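Local coordinates for leucine--tRNA ligase (Agrobacterium radiobacter, PDB 5AH5), which probably catalyses the ATP-dependent attachment of leucine to tRNA(Leu), giving leucyl-tRNA, AMP and diphosphate, at residues D249-C254 with A333-P338; S433-I438 with C473-G478. All coordinates share one frame; numbering follows the deposited sequence.

Interaction 1: residues D249-C254 with A333-P338; sequences DTLAGC and AVIGVP. With nucleotides of chain D.
In the editing domain, a type I beta turn from Leu251 to Cys254 lies against Ile335-Val337, the chain that leads out of strand 333-334. Val337 buries the most surface. With CG1 anti to its backbone N (chi1 -176°), CG2 lies beside that N and meets two carbonyls: CG2 is 3.4 Å from Gly253 O of the turn and 3.8 Å from Thr250 O just ahead of it. Thr250 O, just before the turn, already accepts a weak hydrogen bond from Gly253 N. The hydroxyl of Thr250 also approaches Val337 CG2, but its polar partner is the carbonyl of Arg247. Backbone meets backbone one residue earlier, where Cys254 CA approaches Gly336 O at 3.3 Å in a CA-H...O contact with an angle of 145° at the hydrogen. Further in, the packing is apolar. Leu251 CD1 and Ile335 CD1 touch at 3.6 Å, the Ile335 chain being stretched out to its tip (chi2 173°), and Cys254 CB rests 4.1 Å from Ile335 CG1. Val230 and Phe232 of strand 224-234 continue this buried layer. On the tRNA side, Val334 CG1 stands over the face of the adenine of A84 of chain D, 3.4 Å from its C5. Asp344 adds a weak bond to Val337 N. The 249-254 loop, which begins with the last two residues of the Thr-Thr-Arg-Leu-Asp-Thr run and packs on the chain beyond a short strand that meets a tRNA base, is consistent with the threonine-rich region of the leucyl-tRNA synthetase editing domain.

Interaction 2: residues S433-I438 with C473-G478; sequences SECGTI and CPQCGG. With ZN (zinc ion), chain H.
Cys476 SG is held by two bonds: it binds the zinc ion at 2.6 Å and accepts a hydrogen bond from Gly478 N (3.0 Å, N-H...S angle 157°). Glu434 is a close neighbour across the contact, its OE1 within 3.4 Å of Cys476 SG; the carboxylate turns a face to the sulfur, with OE1, CD and OE2 nearly equally near. Two negatively charged groups would repel there, and the adjacent metal and the N-H donor probably offset this. The other two zinc bonds from these segments are shorter, 2.2 Å to Cys435 SG and 2.3 Å to Cys473 SG. Cys473 points its sulfur at the ion with SG anti to the backbone N (chi1 174°), where it also accepts a nearly straight hydrogen bond from Cys476 N (3.5 Å, 167°). Cys432, just ahead of 433-438, supplies the fourth sulfur. Beside the metal, Gln475 reaches across with its chain extended beyond CG and sets OE1 3.4 Å from Cys435 CB, while its NE2 meets Ile438 CD1, the two side chains crossing at about a right angle. Ile438 also packs on Pro474: its CG2 lies 3.6 Å from Pro474 CD, the two side chains sliding past each other in opposite directions. Behind the sulfurs, Gly477 N bonds to Cys473 O and Cys473 N to Gly478 O, folding 473-478 into a compact turn. Gly436 and Gly477 directly follow the second cysteine of each pair, both with positive phi. Two Cys-X-X-Cys-Gly turns, each leading out of a beta strand and sharing one ion, with backbone N-H groups bonded to sulfurs in the 473-478 turn, are characteristic of paired zinc knuckles in a four-cysteine zinc site.

In the fold
Interaction 1 and interaction 2 belong to separate parts of the enzyme, with centres about 50 Å apart and nearest atoms about 30 Å apart. Along the chain, the editing-domain contact closes before the zinc site opens, and they adjoin different sheets, the mixed sheet of the editing domain and the antiparallel sheet that carries the zinc site. Interaction 1 touches nucleotide A84 of chain D directly, whereas the nearest atom of interaction 2 is about 30 Å from the bound nucleic acid. Their centres lie about 43 and 42 Å from the centre of the chain. Neither belongs to the synthetic site: interaction 2 is a metal site separate from the pocket holding the leucyl-adenylate analogue.

Interaction 1: residues D249-C254 with A333-P338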
loop_
_atom_site.group_PDB
_atom_site.type_symbol
_atom_site.label_atom_id
_atom_site.label_comp_id
_atom_site.label_asym_id
_atom_site.label_seq_id
_atom_site.Cartn_x
_atom_site.Cartn_y
_atom_site.Cartn_z
ATOM N N ASP B 249 27.689 28.261 -12.646
ATOM C CA ASP B 249 28.041 29.683 -12.598
ATOM C C ASP B 249 29.368 29.996 -11.874
ATOM O O ASP B 249 30.164 30.774 -12.390
ATOM C CB ASP B 249 26.872 30.534 -12.035
ATOM C CG ASP B 249 26.439 30.120 -10.629
ATOM O OD1 ASP B 249 27.014 30.622 -9.641
ATOM O OD2 ASP B 249 25.484 29.327 -10.513
ATOM N N THR B 250 29.641 29.360 -10.736
ATOM C CA THR B 250 30.886 29.611 -9.994
ATOM C C THR B 250 32.100 28.742 -10.425
ATOM O O THR B 250 32.999 28.513 -9.614
ATOM C CB THR B 250 30.646 29.443 -8.474
ATOM O OG1 THR B 250 30.181 28.117 -8.216
ATOM C CG2 THR B 250 29.612 30.444 -7.953
ATOM N N LEU B 251 32.159 28.310 -11.692
ATOM C CA LEU B 251 33.199 27.366 -12.180
ATOM C C LEU B 251 34.649 27.882 -12.127
ATOM O O LEU B 251 35.573 27.158 -11.720
ATOM C CB LEU B 251 32.880 26.921 -13.620
ATOM C CG LEU B 251 33.856 25.995 -14.362
ATOM C CD1 LEU B 251 34.224 24.769 -13.533
ATOM C CD2 LEU B 251 33.254 25.571 -15.699
ATOM N N ALA B 252 34.844 29.118 -12.579
ATOM C CA ALA B 252 36.148 29.779 -12.493
ATOM C C ALA B 252 36.504 30.140 -11.038
ATOM O O ALA B 252 37.680 30.295 -10.701
ATOM C CB ALA B 252 36.173 31.017 -13.382
ATOM N N GLY B 253 35.492 30.258 -10.179
ATOM C CA GLY B 253 35.704 30.479 -8.759
ATOM C C GLY B 253 36.234 29.299 -7.959
ATOM O O GLY B 253 36.422 29.445 -6.753
ATOM N N CYS B 254 36.480 28.140 -8.582
ATOM C CA CYS B 254 36.880 26.946 -7.819
ATOM C C CYS B 254 38.345 26.992 -7.387
ATOM O O CYS B 254 39.249 27.005 -8.221
ATOM C CB CYS B 254 36.538 25.630 -8.559
ATOM S SG CYS B 254 37.552 25.110 -9.970
ATOM N N ALA B 333 32.342 13.470 -7.022
ATOM C CA ALA B 333 33.359 14.519 -7.111
ATOM C C ALA B 333 32.664 15.874 -6.930
ATOM O O ALA B 333 31.595 16.095 -7.509
ATOM C CB ALA B 333 34.062 14.447 -8.466
ATOM N N VAL B 334 33.247 16.759 -6.117
ATOM C CA VAL B 334 32.729 18.128 -5.943
ATOM C C VAL B 334 33.775 19.177 -6.364
ATOM O O VAL B 334 34.904 18.841 -6.717
ATOM C CB VAL B 334 32.162 18.374 -4.516
ATOM C CG1 VAL B 334 31.370 17.162 -4.050
ATOM C CG2 VAL B 334 33.253 18.722 -3.509
ATOM N N ILE B 335 33.395 20.449 -6.279
ATOM C CA ILE B 335 34.012 21.517 -7.069
ATOM C C ILE B 335 33.900 22.819 -6.266
ATOM O O ILE B 335 33.032 23.652 -6.519
ATOM C CB ILE B 335 33.319 21.556 -8.465
ATOM C CG1 ILE B 335 33.925 22.598 -9.404
ATOM C CG2 ILE B 335 31.804 21.743 -8.353
ATOM C CD1 ILE B 335 33.353 22.518 -10.809
ATOM N N GLY B 336 34.801 22.978 -5.292
ATOM C CA GLY B 336 34.577 23.871 -4.137
ATOM C C GLY B 336 34.873 25.368 -4.229
ATOM O O GLY B 336 35.829 25.789 -4.881
ATOM N N VAL B 337 34.047 26.164 -3.538
ATOM C CA VAL B 337 34.173 27.628 -3.468
ATOM C C VAL B 337 33.701 28.142 -2.091
ATOM O O VAL B 337 32.530 27.963 -1.737
ATOM C CB VAL B 337 33.298 28.334 -4.544
ATOM C CG1 VAL B 337 33.523 29.852 -4.523
ATOM C CG2 VAL B 337 33.545 27.759 -5.936
ATOM N N PRO B 338 34.612 28.745 -1.295
ATOM C CA PRO B 338 34.208 29.627 -0.176
ATOM C C PRO B 338 34.177 31.117 -0.554
ATOM O O PRO B 338 33.124 31.661 -0.897
ATOM C CB PRO B 338 35.287 29.366 0.890
ATOM C CG PRO B 338 36.060 28.174 0.409
ATOM C CD PRO B 338 35.970 28.218 -1.083
ATOM P P A D 84 21.974 20.445 -2.892
ATOM O OP1 A D 84 21.037 21.551 -3.203
ATOM O OP2 A D 84 21.864 19.136 -3.595
ATOM O "O5'" A D 84 23.425 21.041 -3.173
ATOM C "C5'" A D 84 24.010 20.962 -4.495
ATOM C "C4'" A D 84 25.498 21.198 -4.411
ATOM O "O4'" A D 84 26.104 20.183 -3.567
ATOM C "C3'" A D 84 26.293 21.099 -5.709
ATOM O "O3'" A D 84 26.214 22.279 -6.500
ATOM C "C2'" A D 84 27.703 20.894 -5.178
ATOM O "O2'" A D 84 28.273 22.135 -4.793
ATOM C "C1'" A D 84 27.446 19.977 -3.973
ATOM N N9 A D 84 27.650 18.544 -4.205
ATOM C C8 A D 84 27.664 17.853 -5.395
ATOM N N7 A D 84 27.906 16.569 -5.259
ATOM C C5 A D 84 28.050 16.401 -3.888
ATOM C C6 A D 84 28.319 15.268 -3.096
ATOM N N6 A D 84 28.479 14.038 -3.593
ATOM N N1 A D 84 28.405 15.443 -1.758
ATOM C C2 A D 84 28.231 16.676 -1.258
ATOM N N3 A D 84 27.963 17.815 -1.897
ATOM C C4 A D 84 27.896 17.609 -3.227
#

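Interaction 2: residues S433-I438 with C473-G478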
loop_
_atom_site.group_PDB
_atom_site.type_symbol
_atom_site.label_atom_id
_atom_site.label_comp_id
_atom_site.label_asym_id
_atom_site.label_seq_id
_atom_site.Cartn_x
_atom_site.Cartn_y
_atom_site.Cartn_z
ATOM N N SER B 433 33.993 -22.152 -12.592
ATOM C CA SER B 433 35.338 -21.553 -12.729
ATOM C C SER B 433 35.725 -21.343 -14.208
ATOM O O SER B 433 36.285 -20.307 -14.543
ATOM C CB SER B 433 36.398 -22.348 -11.944
ATOM O OG SER B 433 36.236 -23.757 -12.072
ATOM N N GLU B 434 35.369 -22.281 -15.092
ATOM C CA GLU B 434 35.523 -22.096 -16.568
ATOM C C GLU B 434 34.563 -21.002 -17.099
ATOM O O GLU B 434 34.997 -19.910 -17.449
ATOM C CB GLU B 434 35.281 -23.413 -17.362
ATOM C CG GLU B 434 36.065 -24.679 -16.970
ATOM C CD GLU B 434 35.500 -25.971 -17.605
ATOM O OE1 GLU B 434 35.046 -25.936 -18.778
ATOM O OE2 GLU B 434 35.517 -27.044 -16.941
ATOM N N CYS B 435 33.255 -21.282 -17.095
ATOM C CA CYS B 435 32.271 -20.499 -17.871
ATOM C C CYS B 435 31.742 -19.215 -17.211
ATOM O O CYS B 435 31.166 -18.371 -17.906
ATOM C CB CYS B 435 31.091 -21.386 -18.218
ATOM S SG CYS B 435 31.554 -23.058 -18.754
ATOM N N GLY B 436 31.922 -19.048 -15.900
ATOM C CA GLY B 436 31.352 -17.884 -15.188
ATOM C C GLY B 436 29.951 -18.167 -14.644
ATOM O O GLY B 436 29.683 -19.294 -14.171
ATOM N N THR B 437 29.047 -17.174 -14.697
ATOM C CA THR B 437 27.747 -17.306 -14.027
ATOM C C THR B 437 26.766 -17.907 -15.035
ATOM O O THR B 437 26.548 -17.357 -16.093
ATOM C CB THR B 437 27.233 -15.961 -13.436
ATOM O OG1 THR B 437 26.813 -15.102 -14.497
ATOM C CG2 THR B 437 28.325 -15.252 -12.628
ATOM N N ILE B 438 26.168 -19.035 -14.707
ATOM C CA ILE B 438 25.326 -19.746 -15.659
ATOM C C ILE B 438 23.964 -20.022 -15.076
ATOM O O ILE B 438 23.866 -20.527 -13.946
ATOM C CB ILE B 438 25.973 -21.102 -16.085
ATOM C CG1 ILE B 438 27.390 -20.856 -16.622
ATOM C CG2 ILE B 438 25.119 -21.824 -17.132
ATOM C CD1 ILE B 438 27.455 -20.098 -17.932
ATOM N N CYS B 473 28.039 -27.662 -14.021
ATOM C CA CYS B 473 27.886 -26.527 -14.891
ATOM C C CYS B 473 27.007 -26.952 -16.080
ATOM O O CYS B 473 27.341 -27.934 -16.774
ATOM C CB CYS B 473 29.225 -26.050 -15.399
ATOM S SG CYS B 473 28.987 -24.751 -16.597
ATOM N N PRO B 474 25.867 -26.254 -16.306
ATOM C CA PRO B 474 24.961 -26.662 -17.423
ATOM C C PRO B 474 25.509 -26.358 -18.827
ATOM O O PRO B 474 24.977 -26.880 -19.792
ATOM C CB PRO B 474 23.674 -25.863 -17.170
ATOM C CG PRO B 474 23.861 -25.176 -15.845
ATOM C CD PRO B 474 25.335 -25.092 -15.571
ATOM N N GLN B 475 26.518 -25.491 -18.926
ATOM C CA GLN B 475 27.224 -25.225 -20.172
ATOM C C GLN B 475 28.307 -26.308 -20.480
ATOM O O GLN B 475 28.181 -27.045 -21.467
ATOM C CB GLN B 475 27.827 -23.835 -20.115
ATOM C CG GLN B 475 28.363 -23.354 -21.441
ATOM C CD GLN B 475 28.551 -21.855 -21.450
ATOM O OE1 GLN B 475 29.677 -21.364 -21.363
ATOM N NE2 GLN B 475 27.441 -21.112 -21.522
ATOM N N CYS B 476 29.334 -26.435 -19.636
ATOM C CA CYS B 476 30.425 -27.393 -19.908
ATOM C C CYS B 476 30.226 -28.797 -19.337
ATOM O O CYS B 476 30.793 -29.747 -19.859
ATOM C CB CYS B 476 31.766 -26.833 -19.428
ATOM S SG CYS B 476 32.054 -26.978 -17.657
ATOM N N GLY B 477 29.450 -28.942 -18.265
ATOM C CA GLY B 477 29.347 -30.226 -17.583
ATOM C C GLY B 477 30.368 -30.453 -16.464
ATOM O O GLY B 477 30.271 -31.462 -15.764
ATOM N N GLY B 478 31.340 -29.555 -16.280
ATOM C CA GLY B 478 32.298 -29.629 -15.135
ATOM C C GLY B 478 31.659 -29.537 -13.736
ATOM O O GLY B 478 30.413 -29.390 -13.597
HETATM ZN ZN ZN H . 31.255 -24.565 -17.142
#